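Local coordinates for Peptide/nickel transport system substrate-binding protein (Listeria monocytogenes serotype 1/2a, PDB 5KZT), which binds peptides as the extracellular substrate-binding protein OppA and probably hands them to a membrane transporter for uptake, at residues A[40-48]-A[188-196]; A[59-67]-A[76-84]. All coordinates share one frame; numbering follows the deposited sequence.

Interaction 1 of 2, residues A[40-48]-A[188-196]; sequences NVVNQTNEG and MLFNGPFEL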
ATOM      1  N   ASN A  40       5.338  -0.325   6.493  1.00 14.57           N
ATOM      2  CA  ASN A  40       5.239  -1.022   7.788  1.00 14.94           C
ATOM      3  C   ASN A  40       6.511  -0.828   8.618  1.00 14.88           C
ATOM      4  O   ASN A  40       6.411  -0.579   9.806  1.00 15.42           O
ATOM      5  CB  ASN A  40       4.966  -2.499   7.582  1.00 15.08           C
ATOM      6  CG  ASN A  40       4.643  -3.219   8.881  1.00 15.79           C
ATOM      7  OD1 ASN A  40       3.656  -2.905   9.553  1.00 15.81           O
ATOM      8  ND2 ASN A  40       5.492  -4.167   9.253  1.00 16.08           N
ATOM      9  N   VAL A  41       7.687  -0.887   7.990  1.00 14.74           N
ATOM     10  CA  VAL A  41       8.961  -0.603   8.706  1.00 15.02           C
ATOM     11  C   VAL A  41       8.964   0.805   9.316  1.00 15.13           C
ATOM     12  O   VAL A  41       9.137   0.962  10.532  1.00 15.36           O
ATOM     13  CB  VAL A  41      10.203  -0.783   7.795  1.00 15.29           C
ATOM     14  CG1 VAL A  41      11.487  -0.295   8.474  1.00 15.61           C
ATOM     15  CG2 VAL A  41      10.367  -2.242   7.407  1.00 15.55           C
ATOM     16  N   VAL A  42       8.759   1.826   8.490  1.00 15.11           N
ATOM     17  CA  VAL A  42       8.803   3.192   8.998  1.00 15.30           C
ATOM     18  C   VAL A  42       7.694   3.486  10.021  1.00 15.02           C
ATOM     19  O   VAL A  42       7.862   4.365  10.882  1.00 15.36           O
ATOM     20  CB  VAL A  42       8.835   4.282   7.898  1.00 15.44           C
ATOM     21  CG1 VAL A  42      10.041   4.096   7.001  1.00 16.02           C
ATOM     22  CG2 VAL A  42       7.554   4.323   7.105  1.00 15.22           C
ATOM     23  N   ASN A  43       6.575   2.762   9.968  1.00 14.72           N
ATOM     24  CA  ASN A  43       5.557   2.917  11.015  1.00 14.94           C
ATOM     25  C   ASN A  43       6.004   2.508  12.429  1.00 15.45           C
ATOM     26  O   ASN A  43       5.452   2.998  13.421  1.00 16.03           O
ATOM     27  CB  ASN A  43       4.277   2.175  10.680  1.00 15.00           C
ATOM     28  CG  ASN A  43       3.105   2.669  11.501  1.00 15.57           C
ATOM     29  OD1 ASN A  43       2.838   3.874  11.546  1.00 15.79           O
ATOM     30  ND2 ASN A  43       2.411   1.759  12.181  1.00 16.28           N
ATOM     31  N   GLN A  44       6.989   1.625  12.524  1.00 15.19           N
ATOM     32  CA  GLN A  44       7.522   1.209  13.827  1.00 15.74           C
ATOM     33  C   GLN A  44       8.613   2.147  14.344  1.00 16.49           C
ATOM     34  O   GLN A  44       8.814   2.269  15.562  1.00 16.63           O
ATOM     35  CB  GLN A  44       8.110  -0.197  13.758  1.00 15.64           C
ATOM     36  CG  GLN A  44       7.322  -1.204  12.935  1.00 15.20           C
ATOM     37  CD  GLN A  44       5.837  -1.247  13.253  1.00 15.02           C
ATOM     38  OE1 GLN A  44       5.424  -1.131  14.406  1.00 15.49           O
ATOM     39  NE2 GLN A  44       5.027  -1.453  12.231  1.00 14.66           N
ATOM     40  N   THR A  45       9.342   2.747  13.404  1.00 16.59           N
ATOM     41  CA  THR A  45      10.569   3.491  13.696  1.00 17.31           C
ATOM     42  C   THR A  45      10.367   5.001  13.709  1.00 17.37           C
ATOM     43  O   THR A  45      11.218   5.746  14.188  1.00 17.46           O
ATOM     44  CB  THR A  45      11.674   3.121  12.690  1.00 17.55           C
ATOM     45  OG1 THR A  45      11.298   3.493  11.376  1.00 17.28           O
ATOM     46  CG2 THR A  45      11.911   1.637  12.673  1.00 17.82           C
ATOM     47  N   ASN A  46       9.232   5.454  13.188  1.00 17.17           N
ATOM     48  CA  ASN A  46       8.957   6.875  13.107  1.00 17.44           C
ATOM     49  C   ASN A  46       7.496   7.128  13.383  1.00 17.50           C
ATOM     50  O   ASN A  46       6.689   6.197  13.403  1.00 17.26           O
ATOM     51  CB  ASN A  46       9.353   7.377  11.735  1.00 17.15           C
ATOM     52  CG  ASN A  46      10.851   7.313  11.520  1.00 17.83           C
ATOM     53  OD1 ASN A  46      11.374   6.325  11.009  1.00 18.01           O
ATOM     54  ND2 ASN A  46      11.552   8.335  11.970  1.00 18.32           N
ATOM     55  N   GLU A  47       7.163   8.391  13.609  1.00 17.55           N
ATOM     56  CA  GLU A  47       5.835   8.732  14.054  1.00 17.74           C
ATOM     57  C   GLU A  47       5.476  10.155  13.638  1.00 17.26           C
ATOM     58  O   GLU A  47       6.310  11.048  13.679  1.00 17.22           O
ATOM     59  CB  GLU A  47       5.761   8.569  15.579  1.00 18.86           C
ATOM     60  CG  GLU A  47       4.384   8.796  16.208  1.00 19.57           C
ATOM     61  CD  GLU A  47       4.428   8.646  17.712  1.00 21.19           C
ATOM     62  OE1 GLU A  47       4.243   7.504  18.210  1.00 22.22           O
ATOM     63  OE2 GLU A  47       4.679   9.655  18.399  1.00 22.12           O
ATOM     64  N   GLY A  48       4.219  10.338  13.226  1.00 16.84           N
ATOM     65  CA  GLY A  48       3.709  11.661  12.835  1.00 16.58           C
ATOM     66  C   GLY A  48       2.842  12.292  13.906  1.00 16.83           C
ATOM     67  O   GLY A  48       2.959  11.956  15.104  1.00 17.30           O
ATOM     68  N   MET A 188      19.339   6.287   8.711  1.00 22.68           N
ATOM     69  CA  MET A 188      18.023   6.697   9.148  1.00 22.24           C
ATOM     70  C   MET A 188      18.100   7.254  10.567  1.00 22.28           C
ATOM     71  O   MET A 188      18.977   6.861  11.347  1.00 22.65           O
ATOM     72  CB  MET A 188      17.078   5.490   9.164  1.00 22.26           C
ATOM     73  CG  MET A 188      16.920   4.764   7.841  1.00 22.59           C
ATOM     74  SD  MET A 188      16.023   3.203   8.010  1.00 23.00           S
ATOM     75  CE  MET A 188      14.411   3.887   8.409  1.00 22.43           C
ATOM     76  N   LEU A 189      17.189   8.174  10.880  1.00 21.73           N
ATOM     77  CA  LEU A 189      16.909   8.629  12.250  1.00 21.90           C
ATOM     78  C   LEU A 189      15.489   8.260  12.671  1.00 20.83           C
ATOM     79  O   LEU A 189      14.566   8.260  11.860  1.00 20.22           O
ATOM     80  CB  LEU A 189      17.050  10.148  12.395  1.00 22.61           C
ATOM     81  CG  LEU A 189      18.359  10.841  12.743  1.00 23.88           C
ATOM     82  CD1 LEU A 189      18.067  12.304  13.081  1.00 24.23           C
ATOM     83  CD2 LEU A 189      19.126  10.150  13.869  1.00 24.57           C
ATOM     84  N   PHE A 190      15.318   8.002  13.960  1.00 20.50           N
ATOM     85  CA  PHE A 190      14.098   7.406  14.490  1.00 19.84           C
ATOM     86  C   PHE A 190      13.446   8.314  15.529  1.00 20.06           C
ATOM     87  O   PHE A 190      14.130   8.938  16.346  1.00 20.88           O
ATOM     88  CB  PHE A 190      14.428   6.030  15.095  1.00 19.85           C
ATOM     89  CG  PHE A 190      15.334   5.210  14.225  1.00 19.79           C
ATOM     90  CD1 PHE A 190      14.912   4.800  12.951  1.00 19.41           C
ATOM     91  CD2 PHE A 190      16.636   4.899  14.630  1.00 20.70           C
ATOM     92  CE1 PHE A 190      15.766   4.055  12.122  1.00 19.42           C
ATOM     93  CE2 PHE A 190      17.491   4.168  13.808  1.00 20.72           C
ATOM     94  CZ  PHE A 190      17.061   3.750  12.554  1.00 20.27           C
ATOM     95  N   ASN A 191      12.120   8.423  15.460  1.00 19.28           N
ATOM     96  CA  ASN A 191      11.351   9.114  16.493  1.00 19.52           C
ATOM     97  C   ASN A 191      10.143   8.296  16.924  1.00 19.09           C
ATOM     98  O   ASN A 191       9.243   8.822  17.557  1.00 19.13           O
ATOM     99  CB  ASN A 191      10.929  10.529  16.037  1.00 19.46           C
ATOM    100  CG  ASN A 191       9.782  10.523  15.036  1.00 18.70           C
ATOM    101  OD1 ASN A 191       9.734   9.681  14.141  1.00 18.00           O
ATOM    102  ND2 ASN A 191       8.864  11.475  15.171  1.00 18.74           N
ATOM    103  N   GLY A 192      10.156   6.999  16.620  1.00 18.63           N
ATOM    104  CA  GLY A 192       9.041   6.115  16.921  1.00 18.47           C
ATOM    105  C   GLY A 192       9.405   5.130  18.020  1.00 18.91           C
ATOM    106  O   GLY A 192      10.458   5.251  18.632  1.00 19.67           O
ATOM    107  N   PRO A 193       8.515   4.161  18.296  1.00 18.92           N
ATOM    108  CA  PRO A 193       8.767   3.171  19.363  1.00 19.63           C
ATOM    109  C   PRO A 193      10.045   2.353  19.242  1.00 19.66           C
ATOM    110  O   PRO A 193      10.591   1.922  20.270  1.00 20.32           O
ATOM    111  CB  PRO A 193       7.534   2.260  19.303  1.00 19.32           C
ATOM    112  CG  PRO A 193       6.468   3.101  18.683  1.00 18.97           C
ATOM    113  CD  PRO A 193       7.136   4.095  17.789  1.00 18.45           C
ATOM    114  N   PHE A 194      10.503   2.114  18.010  1.00 19.07           N
ATOM    115  CA  PHE A 194      11.641   1.258  17.748  1.00 19.33           C
ATOM    116  C   PHE A 194      12.697   1.968  16.894  1.00 19.90           C
ATOM    117  O   PHE A 194      12.388   2.903  16.145  1.00 19.66           O
ATOM    118  CB  PHE A 194      11.161  -0.020  17.061  1.00 18.66           C
ATOM    119  CG  PHE A 194      10.204  -0.825  17.897  1.00 18.47           C
ATOM    120  CD1 PHE A 194      10.673  -1.690  18.869  1.00 19.04           C
ATOM    121  CD2 PHE A 194       8.843  -0.711  17.719  1.00 17.98           C
ATOM    122  CE1 PHE A 194       9.792  -2.423  19.666  1.00 19.25           C
ATOM    123  CE2 PHE A 194       7.951  -1.423  18.523  1.00 18.28           C
ATOM    124  CZ  PHE A 194       8.431  -2.301  19.485  1.00 18.69           C
ATOM    125  N   GLU A 195      13.950   1.577  17.086  1.00 21.05           N
ATOM    126  CA  GLU A 195      15.013   1.865  16.140  1.00 21.82           C
ATOM    127  C   GLU A 195      15.170   0.664  15.200  1.00 21.44           C
ATOM    128  O   GLU A 195      14.977  -0.473  15.639  1.00 20.97           O
ATOM    129  CB  GLU A 195      16.323   2.023  16.880  1.00 23.85           C
ATOM    130  CG  GLU A 195      16.317   3.122  17.914  1.00 25.42           C
ATOM    131  CD  GLU A 195      17.697   3.366  18.464  1.00 27.75           C
ATOM    132  OE1 GLU A 195      18.208   2.501  19.215  1.00 29.69           O
ATOM    133  OE2 GLU A 195      18.263   4.425  18.139  1.00 29.42           O
ATOM    134  N   LEU A 196      15.554   0.919  13.945  1.00 20.94           N
ATOM    135  CA  LEU A 196      15.930  -0.134  12.996  1.00 20.96           C
ATOM    136  C   LEU A 196      17.427  -0.388  13.076  1.00 21.86           C
ATOM    137  O   LEU A 196      18.206   0.550  13.115  1.00 22.14           O
ATOM    138  CB  LEU A 196      15.533   0.211  11.552  1.00 20.60           C
ATOM    139  CG  LEU A 196      15.564  -0.902  10.502  1.00 20.61           C
ATOM    140  CD1 LEU A 196      14.463  -1.926  10.761  1.00 20.45           C
ATOM    141  CD2 LEU A 196      15.403  -0.360   9.095  1.00 20.30           C
TER
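The C-terminal end of helix 36-45 docks on the loop that leads into edge strand 194-197, and Thr45, Asn46 and Asn191 carry most of the polar contact. Helix-end carbonyls are taken up by backbone N-H groups of the loop and of the first strand residue: Phe194 N bonds Gln44 O (3.0 Å), while Gly192 N reaches Thr45 O (2.9 Å) from above the carbonyl plane and Asn191 N adds a weak bond to the same oxygen. Gly192 lies against the helix end, its CA 3.9 Å from Asn46 CA. Asn46, the first residue to leave helical geometry, spends both amide hydrogens across the contact. One bond, from Asn46 ND2 to Leu189 O (3.0 Å), is nearly straight at 177° and lies on a carbonyl lone pair; the other goes to Asn191 OD1 (3.1 Å). Thr45 OG1 donates to Asn46 OD1, which, with the two ND2 bonds, holds the amide in one rotation. Asn191 CG sits between backbone N and carbonyl carbon (chi1 75°), a turn that brings the amide up to the chain at Glu47: OD1 accepts Glu47 N (2.9 Å) from the face opposite Asn46, and ND2 donates to Glu47 O (3.0 Å). Alongside, Thr45 CB approaches Phe190 CD1 obliquely, and Val41 CG1 meets the Leu196 methyls at about a right angle. Phe194 O, buried here, finds just a CA-H...O contact from Thr45. Tyr208 of strand 205-210 packs on Val41, Thr45 and Phe194, and the Gln44 amide is held by Tyr519 O at NE2 and by Tyr521 N at OE1.

Interaction 2 of 2, residues A[59-67]-A[76-84]; sequences AIAGAAEEP and YTIKLREDA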
ATOM      1  N   ALA A  59      -5.371   8.835  16.508  1.00 19.13           N
ATOM      2  CA  ALA A  59      -5.280   9.475  17.814  1.00 19.67           C
ATOM      3  C   ALA A  59      -3.997  10.300  17.847  1.00 19.22           C
ATOM      4  O   ALA A  59      -2.994   9.947  17.211  1.00 18.28           O
ATOM      5  CB  ALA A  59      -5.266   8.424  18.903  1.00 20.53           C
ATOM      6  N   ILE A  60      -4.009  11.387  18.607  1.00 19.34           N
ATOM      7  CA  ILE A  60      -2.825  12.217  18.693  1.00 19.40           C
ATOM      8  C   ILE A  60      -1.609  11.398  19.140  1.00 19.26           C
ATOM      9  O   ILE A  60      -1.718  10.523  20.005  1.00 19.44           O
ATOM     10  CB  ILE A  60      -3.026  13.488  19.560  1.00 20.19           C
ATOM     11  CG1 ILE A  60      -3.393  13.157  21.008  1.00 21.38           C
ATOM     12  CG2 ILE A  60      -4.065  14.378  18.908  1.00 20.45           C
ATOM     13  CD1 ILE A  60      -3.467  14.382  21.894  1.00 22.43           C
ATOM     14  N   ALA A  61      -0.486  11.647  18.469  1.00 18.99           N
ATOM     15  CA  ALA A  61       0.793  10.983  18.728  1.00 19.30           C
ATOM     16  C   ALA A  61       1.865  12.064  18.886  1.00 19.78           C
ATOM     17  O   ALA A  61       2.186  12.420  20.014  1.00 21.01           O
ATOM     18  CB  ALA A  61       1.128  10.007  17.618  1.00 18.57           C
ATOM     19  N   GLY A  62       2.369  12.635  17.783  1.00 19.34           N
ATOM     20  CA  GLY A  62       3.320  13.750  17.852  1.00 19.71           C
ATOM     21  C   GLY A  62       2.676  15.054  18.306  1.00 20.89           C
ATOM     22  O   GLY A  62       3.372  15.969  18.770  1.00 21.82           O
ATOM     23  N   ALA A  63       1.354  15.147  18.164  1.00 20.94           N
ATOM     24  CA  ALA A  63       0.608  16.306  18.612  1.00 21.91           C
ATOM     25  C   ALA A  63       0.359  16.144  20.092  1.00 23.33           C
ATOM     26  O   ALA A  63      -0.057  15.065  20.524  1.00 23.26           O
ATOM     27  CB  ALA A  63      -0.708  16.400  17.860  1.00 21.70           C
ATOM     28  N   ALA A  64       0.627  17.207  20.862  1.00 24.70           N
ATOM     29  CA  ALA A  64       0.511  17.186  22.322  1.00 26.43           C
ATOM     30  C   ALA A  64      -0.931  17.197  22.808  1.00 27.47           C
ATOM     31  O   ALA A  64      -1.208  16.727  23.898  1.00 27.91           O
ATOM     32  CB  ALA A  64       1.272  18.356  22.944  1.00 27.29           C
ATOM     33  N   GLU A  65      -1.838  17.756  22.017  1.00 27.90           N
ATOM     34  CA  GLU A  65      -3.250  17.808  22.368  1.00 29.29           C
ATOM     35  C   GLU A  65      -4.111  17.948  21.110  1.00 28.78           C
ATOM     36  O   GLU A  65      -3.586  18.105  20.009  1.00 27.48           O
ATOM     37  CB  GLU A  65      -3.514  18.954  23.368  1.00 31.27           C
ATOM     38  CG  GLU A  65      -3.231  20.343  22.808  1.00 31.94           C
ATOM     39  CD  GLU A  65      -3.334  21.462  23.845  1.00 33.87           C
ATOM     40  OE1 GLU A  65      -2.870  21.286  24.987  1.00 35.56           O
ATOM     41  OE2 GLU A  65      -3.866  22.542  23.504  1.00 34.60           O
ATOM     42  N   GLU A  66      -5.431  17.881  21.295  1.00 30.13           N
ATOM     43  CA  GLU A  66      -6.409  18.010  20.192  1.00 30.28           C
ATOM     44  C   GLU A  66      -6.246  19.387  19.558  1.00 28.45           C
ATOM     45  O   GLU A  66      -6.204  20.373  20.279  1.00 28.38           O
ATOM     46  CB  GLU A  66      -7.854  17.902  20.710  1.00 33.19           C
ATOM     47  CG  GLU A  66      -8.209  16.597  21.409  1.00 35.93           C
ATOM     48  CD  GLU A  66      -8.067  15.404  20.486  1.00 37.19           C
ATOM     49  OE1 GLU A  66      -8.968  15.203  19.645  1.00 40.39           O
ATOM     50  OE2 GLU A  66      -7.062  14.668  20.601  1.00 37.98           O
ATOM     51  N   PRO A  67      -6.125  19.464  18.220  1.00 26.36           N
ATOM     52  CA  PRO A  67      -5.891  20.775  17.595  1.00 25.48           C
ATOM     53  C   PRO A  67      -7.038  21.745  17.748  1.00 25.33           C
ATOM     54  O   PRO A  67      -8.172  21.338  17.950  1.00 25.41           O
ATOM     55  CB  PRO A  67      -5.713  20.457  16.109  1.00 24.77           C
ATOM     56  CG  PRO A  67      -6.096  19.046  15.943  1.00 24.92           C
ATOM     57  CD  PRO A  67      -6.024  18.359  17.256  1.00 25.47           C
ATOM     58  N   TYR A  76      -5.901  24.313  10.837  1.00 19.35           N
ATOM     59  CA  TYR A  76      -5.606  23.489  11.998  1.00 19.69           C
ATOM     60  C   TYR A  76      -4.381  24.056  12.714  1.00 19.96           C
ATOM     61  O   TYR A  76      -3.293  24.135  12.136  1.00 19.76           O
ATOM     62  CB  TYR A  76      -5.336  22.038  11.555  1.00 19.31           C
ATOM     63  CG  TYR A  76      -6.575  21.238  11.143  1.00 19.20           C
ATOM     64  CD1 TYR A  76      -7.334  21.598  10.034  1.00 19.31           C
ATOM     65  CD2 TYR A  76      -6.965  20.103  11.848  1.00 19.30           C
ATOM     66  CE1 TYR A  76      -8.450  20.868   9.657  1.00 19.55           C
ATOM     67  CE2 TYR A  76      -8.086  19.371  11.477  1.00 19.39           C
ATOM     68  CZ  TYR A  76      -8.820  19.768  10.378  1.00 19.74           C
ATOM     69  OH  TYR A  76      -9.929  19.070   9.982  1.00 20.25           O
ATOM     70  N   THR A  77      -4.553  24.442  13.973  1.00 20.38           N
ATOM     71  CA  THR A  77      -3.449  24.944  14.813  1.00 20.82           C
ATOM     72  C   THR A  77      -3.084  23.844  15.823  1.00 20.69           C
ATOM     73  O   THR A  77      -3.897  23.481  16.673  1.00 21.20           O
ATOM     74  CB  THR A  77      -3.851  26.242  15.528  1.00 21.72           C
ATOM     75  OG1 THR A  77      -4.323  27.196  14.555  1.00 22.25           O
ATOM     76  CG2 THR A  77      -2.667  26.845  16.279  1.00 22.35           C
ATOM     77  N   ILE A  78      -1.869  23.321  15.709  1.00 20.51           N
ATOM     78  CA  ILE A  78      -1.474  22.059  16.345  1.00 20.82           C
ATOM     79  C   ILE A  78      -0.267  22.269  17.240  1.00 21.44           C
ATOM     80  O   ILE A  78       0.761  22.726  16.769  1.00 21.75           O
ATOM     81  CB  ILE A  78      -1.116  20.999  15.294  1.00 19.95           C
ATOM     82  CG1 ILE A  78      -2.319  20.742  14.365  1.00 19.98           C
ATOM     83  CG2 ILE A  78      -0.699  19.692  15.958  1.00 20.05           C
ATOM     84  CD1 ILE A  78      -2.006  19.940  13.122  1.00 19.10           C
ATOM     85  N   LYS A  79      -0.402  21.943  18.519  1.00 22.36           N
ATOM     86  CA  LYS A  79       0.693  22.019  19.469  1.00 23.30           C
ATOM     87  C   LYS A  79       1.404  20.680  19.438  1.00 22.62           C
ATOM     88  O   LYS A  79       0.761  19.644  19.399  1.00 22.17           O
ATOM     89  CB  LYS A  79       0.184  22.341  20.877  1.00 25.04           C
ATOM     90  CG  LYS A  79      -0.456  23.715  20.944  1.00 26.31           C
ATOM     91  CD  LYS A  79      -1.029  24.022  22.306  1.00 28.20           C
ATOM     92  CE  LYS A  79       0.054  24.211  23.346  1.00 29.51           C
ATOM     93  NZ  LYS A  79      -0.297  25.374  24.198  1.00 31.39           N
ATOM     94  N   LEU A  80       2.731  20.723  19.447  1.00 22.64           N
ATOM     95  CA  LEU A  80       3.559  19.523  19.357  1.00 22.47           C
ATOM     96  C   LEU A  80       4.093  19.115  20.722  1.00 23.44           C
ATOM     97  O   LEU A  80       4.269  19.952  21.595  1.00 23.95           O
ATOM     98  CB  LEU A  80       4.727  19.774  18.418  1.00 22.13           C
ATOM     99  CG  LEU A  80       4.363  20.186  16.999  1.00 21.36           C
ATOM    100  CD1 LEU A  80       5.628  20.453  16.200  1.00 21.37           C
ATOM    101  CD2 LEU A  80       3.515  19.100  16.351  1.00 20.68           C
ATOM    102  N   ARG A  81       4.373  17.820  20.887  1.00 23.76           N
ATOM    103  CA  ARG A  81       4.990  17.328  22.117  1.00 25.20           C
ATOM    104  C   ARG A  81       6.347  18.000  22.337  1.00 25.94           C
ATOM    105  O   ARG A  81       7.183  18.025  21.445  1.00 25.87           O
ATOM    106  CB  ARG A  81       5.176  15.805  22.062  1.00 24.96           C
ATOM    107  CG  ARG A  81       3.881  15.013  22.120  1.00 24.89           C
ATOM    108  CD  ARG A  81       4.141  13.606  22.617  1.00 25.36           C
ATOM    109  NE  ARG A  81       4.409  13.625  24.048  1.00 26.71           N
ATOM    110  CZ  ARG A  81       3.491  13.477  25.007  1.00 27.57           C
ATOM    111  NH1 ARG A  81       2.201  13.272  24.716  1.00 26.93           N
ATOM    112  NH2 ARG A  81       3.879  13.499  26.285  1.00 29.08           N
ATOM    113  N   GLU A  82       6.571  18.530  23.521  1.00 27.64           N
ATOM    114  CA  GLU A  82       7.857  19.138  23.846  1.00 28.90           C
ATOM    115  C   GLU A  82       8.867  18.151  24.404  1.00 29.49           C
ATOM    116  O   GLU A  82      10.014  18.532  24.657  1.00 30.87           O
ATOM    117  CB  GLU A  82       7.640  20.319  24.781  1.00 30.60           C
ATOM    118  CG  GLU A  82       6.709  21.314  24.092  1.00 30.60           C
ATOM    119  CD  GLU A  82       6.512  22.620  24.800  1.00 32.22           C
ATOM    120  OE1 GLU A  82       5.609  23.353  24.334  1.00 32.34           O
ATOM    121  OE2 GLU A  82       7.250  22.926  25.766  1.00 33.47           O
ATOM    122  N   ASP A  83       8.451  16.895  24.584  1.00 28.91           N
ATOM    123  CA  ASP A  83       9.346  15.822  25.048  1.00 29.31           C
ATOM    124  C   ASP A  83       9.732  14.812  23.949  1.00 28.34           C
ATOM    125  O   ASP A  83      10.398  13.827  24.234  1.00 28.49           O
ATOM    126  CB  ASP A  83       8.724  15.110  26.257  1.00 29.85           C
ATOM    127  CG  ASP A  83       7.461  14.334  25.912  1.00 29.06           C
ATOM    128  OD1 ASP A  83       7.005  14.358  24.751  1.00 27.93           O
ATOM    129  OD2 ASP A  83       6.904  13.688  26.821  1.00 29.52           O
ATOM    130  N   ALA A  84       9.324  15.065  22.701  1.00 27.36           N
ATOM    131  CA  ALA A  84       9.667  14.190  21.585  1.00 26.57           C
ATOM    132  C   ALA A  84      11.092  14.475  21.083  1.00 26.91           C
ATOM    133  O   ALA A  84      11.488  15.639  20.890  1.00 27.32           O
ATOM    134  CB  ALA A  84       8.654  14.336  20.470  1.00 25.61           C
TER
HETATM  135  O   HOH W   1       0.640  12.968  22.186  1.00 19.95           O
HETATM  136  O   HOH W   2      -2.859  20.727  19.306  1.00 23.02           O
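Pro67, Lys79 and Arg81 bury the most surface where the chain after strand 58-60 runs antiparallel to strand 75-79 and its continuation. The pairing is a single antiparallel bridge, Ala63 and Leu80 forming a non-hydrogen-bonded pair flanked by two backbone hydrogen bonds: Arg81 N to Gly62 O (3.0 Å, nearly straight at 169°) and Ala64 N to Lys79 O (2.8 Å). Beyond the bridge the chains separate enough for a water to enter, donating to Glu65 O and accepting from Lys79 N, before Pro67 closes in again. Pro67 lays its ring against strand 75-79. Its CB rests on Ile78 CG1 (3.8 Å), and its CG comes to the edge of the Tyr76 ring, near the ring plane. Ile78 has CG2 anti to its backbone N, which places that methyl against Ala63 CB, so the two branches of one isoleucine serve Pro67 and the bridge residue. On the solvent-exposed side, Lys79 crosses Glu65 obliquely: the carboxylate oxygen Glu65 OE2 touches the aliphatic Lys79 CD (3.4 Å), whereas Lys79 NZ stays 4.6 Å from Glu65 OE2, too far for a salt bridge, though the opposite charges probably attract weakly. Arg81 lies along the turn at 61-62, its CG beside Gly62 O and its CD 3.5 Å from Ala61 O. A bend at chi3 (74°) then swings the guanidinium across to Asp83, and Trp215 makes a cation-pi contact with it. The salt bridge to Asp83 is side-on, Arg81 NE to Asp83 OD1 (2.8 Å) and Arg81 NH2 to Asp83 OD2. Arg81 NH1 gives a hydrogen to a water in the guanidinium plane, and this water in turn donates to Ala61 O and Ala63 O.

Interactions 1 and 2 lie on the same side of the chain's centre, their own centres about 17 Å apart, and both parts of interaction 2 fall in the sequence between 40-48 and 188-196. They meet where 40-48 ends: Gly48 O is 2.8 Å from Gly62 N, a probable hydrogen bond, and Glu47 CD packs 3.6 Å from Ala61 CB. Gly62 thus faces Gly48 with its N and Arg81 with its O, joining the two contacts through one peptide run. Trp215 spans them too, bonding to Glu47 OE2 and packing on Arg81. Together the two contacts tie segments of one lobe to each other.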